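Local coordinates for protein ArCE4A (Arthrobacter sp. AW19M34-1, PDB 5LFZ) that probably removes acetyl groups from N-acetylated polysaccharides as a metal-dependent deacetylase of carbohydrate esterase family 4, at residues Y38-R41 / L42-E45; H99-Q102 / W103-A107; V183-L186 / V187-H191. All blocks are in the same frame, centred on the assembly; numbering follows the deposited sequence.

Contact 1: Y38-R41 / L42-E45; sequences YTNR and LLDE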
# COMPACT_ATOMS: atom_id res chain seq x y z
N TYR A 38 -0.66 0.67 -15.38
CA TYR A 38 -0.85 -0.75 -15.09
C TYR A 38 -1.87 -1.01 -13.99
O TYR A 38 -2.24 -2.16 -13.75
CB TYR A 38 0.48 -1.41 -14.71
CG TYR A 38 1.59 -1.16 -15.71
CD1 TYR A 38 1.64 -1.85 -16.91
CD2 TYR A 38 2.59 -0.24 -15.44
CE1 TYR A 38 2.66 -1.62 -17.82
CE2 TYR A 38 3.62 -0.01 -16.34
CZ TYR A 38 3.64 -0.70 -17.53
OH TYR A 38 4.66 -0.47 -18.44
N THR A 39 -2.33 0.04 -13.32
CA THR A 39 -3.17 -0.11 -12.15
C THR A 39 -4.49 -0.82 -12.45
O THR A 39 -4.94 -1.67 -11.68
CB THR A 39 -3.46 1.25 -11.50
OG1 THR A 39 -2.22 1.92 -11.26
CG2 THR A 39 -4.20 1.06 -10.18
N ASN A 40 -5.12 -0.49 -13.57
CA ASN A 40 -6.39 -1.13 -13.88
C ASN A 40 -6.25 -2.62 -14.21
O ASN A 40 -7.11 -3.42 -13.84
CB ASN A 40 -7.08 -0.40 -15.02
CG ASN A 40 -7.79 0.83 -14.52
OD1 ASN A 40 -8.90 0.75 -14.00
ND2 ASN A 40 -7.15 1.98 -14.65
N ARG A 41 -5.16 -3.00 -14.89
CA ARG A 41 -4.90 -4.41 -15.13
C ARG A 41 -4.66 -5.12 -13.81
O ARG A 41 -5.10 -6.25 -13.61
CB ARG A 41 -3.70 -4.60 -16.07
CG ARG A 41 -4.01 -4.25 -17.51
CD ARG A 41 -2.74 -4.02 -18.32
NE ARG A 41 -1.96 -5.24 -18.47
CZ ARG A 41 -0.71 -5.27 -18.91
NH1 ARG A 41 -0.11 -4.14 -19.26
NH2 ARG A 41 -0.07 -6.42 -19.02
N LEU A 42 -3.97 -4.43 -12.91
CA LEU A 42 -3.71 -4.94 -11.57
C LEU A 42 -5.03 -5.17 -10.83
O LEU A 42 -5.24 -6.22 -10.21
CB LEU A 42 -2.80 -3.97 -10.83
CG LEU A 42 -2.31 -4.28 -9.43
CD1 LEU A 42 -1.88 -5.71 -9.38
CD2 LEU A 42 -1.13 -3.36 -9.10
N LEU A 43 -5.93 -4.20 -10.91
CA LEU A 43 -7.22 -4.30 -10.26
C LEU A 43 -8.07 -5.41 -10.89
O LEU A 43 -8.82 -6.09 -10.20
CB LEU A 43 -7.96 -2.97 -10.34
CG LEU A 43 -7.43 -1.84 -9.46
CD1 LEU A 43 -8.06 -0.53 -9.88
CD2 LEU A 43 -7.73 -2.12 -8.00
N ASP A 44 -7.93 -5.57 -12.21
CA ASP A 44 -8.63 -6.64 -12.91
C ASP A 44 -8.19 -8.00 -12.36
O ASP A 44 -9.02 -8.86 -12.08
CB ASP A 44 -8.37 -6.57 -14.41
CG ASP A 44 -9.10 -5.42 -15.08
OD1 ASP A 44 -10.01 -4.83 -14.47
OD2 ASP A 44 -8.76 -5.11 -16.24
N GLU A 45 -6.88 -8.19 -12.22
CA GLU A 45 -6.35 -9.46 -11.73
C GLU A 45 -6.77 -9.73 -10.29
O GLU A 45 -7.14 -10.85 -9.95
CB GLU A 45 -4.82 -9.49 -11.85
CG GLU A 45 -4.28 -9.40 -13.27
CD GLU A 45 -4.72 -10.55 -14.15
OE1 GLU A 45 -5.01 -11.65 -13.62
OE2 GLU A 45 -4.77 -10.37 -15.39
O HOH W 1 -5.11 -7.93 -16.17
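Leu42 lies against Tyr38 and Thr39, and Asp44 against Asn40, in the first turn of helix 39-48, the helix of a beta-alpha-beta crossover between parallel strands 26-32 and 54-57 in the NodB-type (beta/alpha) domain. Four backbone bonds of the i to i+4 kind run through the turn. Leu42 N gives to Tyr38 O at 3.0 Å, so the residue just ahead of the helix already accepts a helical bond; Leu43 N on Thr39 O and Asp44 N on Asn40 O follow. Leu42 sends its CG anti to the backbone N (chi1 -177°), while its CB stays close under the turn, 3.3 Å from Thr39 O. The isobutyl group thereby heads into the interior, against Phe55 of the next strand and against helix 177-192. Beside it, Thr39 and Leu43 point the same way, with Thr39 CG2 and Leu43 CD1 loosely in touch at 4.2 Å.

The polar ends look outward to other elements. Asn40 and Asp44 both serve helix 66-74: Asn40 OD1 bonds Arg71 NH1, its ND2 bonds Thr68 OG1, and Asp44 OD1 forms a salt bridge with Arg71 NH2. Arg41, bent at chi3 (67°), brings NH1 to the edge of the Tyr38 ring, in its plane, where it forms a salt bridge with Glu177 OE2. The Arg41 carbonyl oxygen accepts from Glu45 N at 3.0 Å and from a water at 3.1 Å. That water gives its other hydrogen to Glu45, whose OE2 lies 2.6 Å from the water oxygen.

Contact 2: H99-Q102 / W103-A107; sequences HEVQ and WTDEA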
# COMPACT_ATOMS: atom_id res chain seq x y z
N HIS A 99 2.44 20.16 3.27
CA HIS A 99 2.07 20.14 1.86
C HIS A 99 1.94 18.71 1.34
O HIS A 99 0.95 18.37 0.71
CB HIS A 99 3.09 20.90 1.02
CG HIS A 99 3.14 22.37 1.32
ND1 HIS A 99 2.06 23.06 1.82
CD2 HIS A 99 4.14 23.27 1.19
CE1 HIS A 99 2.39 24.33 1.99
NE2 HIS A 99 3.65 24.48 1.61
N GLU A 100 2.94 17.88 1.61
CA GLU A 100 2.93 16.50 1.13
C GLU A 100 1.69 15.73 1.61
O GLU A 100 1.08 14.99 0.85
CB GLU A 100 4.19 15.76 1.58
CG GLU A 100 5.48 16.28 0.95
CD GLU A 100 5.50 16.12 -0.56
OE1 GLU A 100 4.83 15.20 -1.07
OE2 GLU A 100 6.21 16.90 -1.23
N VAL A 101 1.34 15.92 2.87
CA VAL A 101 0.15 15.27 3.42
C VAL A 101 -1.13 15.86 2.84
O VAL A 101 -1.96 15.15 2.26
CB VAL A 101 0.11 15.38 4.96
CG1 VAL A 101 -1.24 14.93 5.50
CG2 VAL A 101 1.26 14.58 5.58
N GLN A 102 -1.28 17.17 2.98
CA GLN A 102 -2.53 17.84 2.62
C GLN A 102 -2.82 17.85 1.13
O GLN A 102 -3.97 17.72 0.73
CB GLN A 102 -2.53 19.27 3.16
CG GLN A 102 -2.52 19.34 4.66
CD GLN A 102 -2.51 20.76 5.17
OE1 GLN A 102 -2.77 21.70 4.41
NE2 GLN A 102 -2.20 20.93 6.45
N TRP A 103 -1.79 18.00 0.30
CA TRP A 103 -2.01 17.98 -1.14
C TRP A 103 -2.46 16.60 -1.61
O TRP A 103 -3.25 16.48 -2.54
CB TRP A 103 -0.75 18.38 -1.91
CG TRP A 103 -0.32 19.80 -1.71
CD1 TRP A 103 -1.04 20.80 -1.12
CD2 TRP A 103 0.93 20.38 -2.09
NE1 TRP A 103 -0.31 21.96 -1.12
CE2 TRP A 103 0.90 21.73 -1.71
CE3 TRP A 103 2.07 19.88 -2.73
CZ2 TRP A 103 1.97 22.59 -1.94
CZ3 TRP A 103 3.13 20.74 -2.96
CH2 TRP A 103 3.07 22.08 -2.56
N THR A 104 -1.96 15.56 -0.95
CA THR A 104 -2.30 14.19 -1.33
C THR A 104 -3.73 13.89 -0.90
O THR A 104 -4.50 13.30 -1.66
CB THR A 104 -1.34 13.17 -0.70
OG1 THR A 104 0.00 13.51 -1.07
CG2 THR A 104 -1.65 11.75 -1.19
N ASP A 105 -4.08 14.33 0.30
CA ASP A 105 -5.44 14.14 0.82
C ASP A 105 -6.46 14.81 -0.08
O ASP A 105 -7.52 14.24 -0.35
CB ASP A 105 -5.57 14.68 2.24
CG ASP A 105 -4.91 13.79 3.28
OD1 ASP A 105 -4.55 12.65 2.93
OD2 ASP A 105 -4.78 14.22 4.45
N GLU A 106 -6.15 16.01 -0.55
CA GLU A 106 -7.10 16.73 -1.40
C GLU A 106 -7.31 15.97 -2.70
O GLU A 106 -8.43 15.85 -3.18
CB GLU A 106 -6.62 18.15 -1.70
CG GLU A 106 -7.56 18.91 -2.62
CD GLU A 106 -6.87 20.02 -3.40
OE1 GLU A 106 -5.64 19.94 -3.61
OE2 GLU A 106 -7.57 20.97 -3.80
N ALA A 107 -6.22 15.46 -3.26
CA ALA A 107 -6.29 14.72 -4.50
C ALA A 107 -7.15 13.46 -4.34
O ALA A 107 -8.00 13.16 -5.18
CB ALA A 107 -4.89 14.37 -4.99
O HOH W 2 -1.85 12.40 2.81
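Val101 O collects three donors at the middle of helix 94-112, a long helix of the NodB homology domain. Asp105 N comes to Val101 O in the carbonyl plane at 3.0 Å, the regular i to i+4 bond. Thr104 N adds a weak, strongly bent bond to Val101 O at 3.2 Å. A water donates as well, its oxygen 2.8 Å from Val101 O. The same water donates to Asp105 OD1, 2.7 Å from its oxygen, so carboxylate and carbonyl are bridged one turn apart. Asp105 OD2 turns to the Tyr136 hydroxyl, and with one oxygen on the water and the other on the phenol, the rotation of the carboxylate is probably well fixed.

On another side of the helix His99 and Trp103 lie side by side, one turn apart. In both, CG stands anti to the carbonyl carbon (chi1 about -65°), which sends the two rings off the helix in the same direction. The CB of His99 sits over the centre of the six-membered ring of Trp103, 3.5 Å from its centroid and only 10° off the normal, a clear CH-pi contact. Beyond it the imidazole and the indole are nearly parallel, with planes at 6°, but so far slid that they barely overlap, and Trp103 CZ2 lies over the rim of the imidazole face. With an alanine here, CB would still cover the six-membered ring, but the loss of the imidazole would probably bare the CZ2 side of the indole and let it tilt more freely.

Glu100 faces inward, where OE1 accepts from the amides of Phe84 and Asp85, residues between the nickel ligands His82 and His86. The His99 carbonyl oxygen accepts from Trp103 N and also lies over a face of the indole, 3.1 Å from Trp103 CG.

Contact 3: V183-L186 / V187-H191; sequences VPQL and VSKLH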
# COMPACT_ATOMS: atom_id res chain seq x y z
N VAL A 183 0.94 -10.78 -9.99
CA VAL A 183 -0.20 -10.91 -9.08
C VAL A 183 -1.01 -12.20 -9.20
O VAL A 183 -1.31 -12.81 -8.17
CB VAL A 183 -1.13 -9.70 -9.20
CG1 VAL A 183 -2.56 -10.06 -8.80
CG2 VAL A 183 -0.60 -8.61 -8.31
N PRO A 184 -1.36 -12.64 -10.43
CA PRO A 184 -2.13 -13.89 -10.50
C PRO A 184 -1.44 -15.04 -9.80
O PRO A 184 -2.07 -15.76 -9.03
CB PRO A 184 -2.23 -14.15 -12.01
CG PRO A 184 -2.12 -12.81 -12.62
CD PRO A 184 -1.13 -12.08 -11.77
N GLN A 185 -0.14 -15.19 -10.03
CA GLN A 185 0.62 -16.26 -9.40
C GLN A 185 0.83 -16.01 -7.90
O GLN A 185 0.76 -16.94 -7.09
CB GLN A 185 1.97 -16.43 -10.10
CG GLN A 185 2.80 -17.56 -9.55
CD GLN A 185 4.14 -17.71 -10.25
OE1 GLN A 185 4.89 -18.64 -9.98
NE2 GLN A 185 4.43 -16.79 -11.17
N LEU A 186 1.09 -14.76 -7.53
CA LEU A 186 1.37 -14.43 -6.14
C LEU A 186 0.16 -14.73 -5.25
O LEU A 186 0.29 -15.32 -4.18
CB LEU A 186 1.78 -12.96 -6.01
CG LEU A 186 2.02 -12.53 -4.56
CD1 LEU A 186 3.03 -13.47 -3.91
CD2 LEU A 186 2.50 -11.10 -4.47
N VAL A 187 -1.02 -14.33 -5.71
CA VAL A 187 -2.25 -14.60 -4.97
C VAL A 187 -2.49 -16.10 -4.84
O VAL A 187 -2.78 -16.60 -3.75
CB VAL A 187 -3.46 -13.93 -5.63
CG1 VAL A 187 -4.75 -14.33 -4.94
CG2 VAL A 187 -3.29 -12.42 -5.62
N SER A 188 -2.38 -16.82 -5.95
CA SER A 188 -2.58 -18.26 -5.95
C SER A 188 -1.67 -18.95 -4.94
O SER A 188 -2.11 -19.79 -4.16
CB SER A 188 -2.33 -18.85 -7.34
OG SER A 188 -3.31 -18.39 -8.26
N LYS A 189 -0.39 -18.59 -4.97
CA LYS A 189 0.58 -19.23 -4.08
C LYS A 189 0.39 -18.84 -2.62
O LYS A 189 0.57 -19.67 -1.73
CB LYS A 189 2.00 -18.90 -4.53
CG LYS A 189 2.45 -19.75 -5.73
CD LYS A 189 3.85 -19.41 -6.18
CE LYS A 189 4.29 -20.30 -7.33
NZ LYS A 189 4.46 -21.71 -6.90
N LEU A 190 0.02 -17.59 -2.35
CA LEU A 190 -0.22 -17.18 -0.97
C LEU A 190 -1.46 -17.90 -0.41
O LEU A 190 -1.47 -18.35 0.73
CB LEU A 190 -0.38 -15.66 -0.85
CG LEU A 190 0.93 -14.88 -0.98
CD1 LEU A 190 0.64 -13.39 -1.10
CD2 LEU A 190 1.85 -15.16 0.21
N HIS A 191 -2.50 -18.02 -1.24
CA HIS A 191 -3.66 -18.82 -0.85
C HIS A 191 -3.28 -20.27 -0.61
O HIS A 191 -3.69 -20.87 0.39
CB HIS A 191 -4.74 -18.75 -1.93
CG HIS A 191 -5.56 -17.49 -1.89
ND1 HIS A 191 -6.33 -17.08 -2.95
CD2 HIS A 191 -5.72 -16.57 -0.91
CE1 HIS A 191 -6.94 -15.95 -2.63
NE2 HIS A 191 -6.59 -15.62 -1.40
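Val183, Pro184, Gln185 and Leu186 each accept a backbone bond from the residue four further on, one full turn of helix 177-192. The bond from Val187 N to Val183 O is the straightest, 2.9 Å with an N-H...O angle of 174°. The proline nitrogen has no hydrogen to offer the preceding turn, and the helix is kinked there.

The Ser188 hydroxyl adds a side-chain bond, OG to Pro184 O at 3.0 Å, from the face of the carbonyl plane opposite to the one used by the backbone N of Ser188, which lies 3.3 Å from Pro184 O. The hydroxyl can fold back in this way because OG stands anti to the carbonyl carbon, beside the Ser188 nitrogen (chi1 -67°). Gln49 NE2 is a further donor to this oxygen, so the proline's own carbonyl takes three hydrogen bonds.

Apolar packing occupies the inward side. Leu186 CD1 meets Leu190 CD1 at 3.7 Å, the two isobutyl groups crossing at a slant, and Val183 CG1 lies alongside Val187 CG2 at 4.0 Å. Mixed packing is provided by Gln185 and Lys189, which run side by side: the lysine methylenes lie along the extended glutamine, with Lys189 CE 3.2 Å from Gln185 OE1. The amide end itself is tied to another helix, Gln185 NE2 bonding Gln154 OE1.

In the fold, the helix lies between two others against the sheet. Val183 and Pro184 pack on helix 39-48, Gln185, Leu186 and Lys189 on helix 153-163, while Leu186, Val187 and Leu190 rest on Leu29 of strand 26-32.

In the fold
Each contact spans one turn within a single helix and closes no longer loop; along the chain they follow in series, without nesting or crossing. Contact 1 opens helix 39-48, just after strand 26-32 and the nickel ligand Asp33 that follows it. Contact 2 comes next, in helix 94-112, beyond the nickel-binding histidines and with its nearest atoms about 14 Å from contact 1. Contact 3, in helix 177-192, lies across the centre of the chain from contact 2, yet it touches contact 1: Leu42 CD1 meets Val183 CG2 at 3.4 Å, and Glu45 packs on Pro184. Helix 39-48 on strand 54-57 and helix 177-192 on strand 26-32, neighbouring strands of one sheet, are thus joined directly.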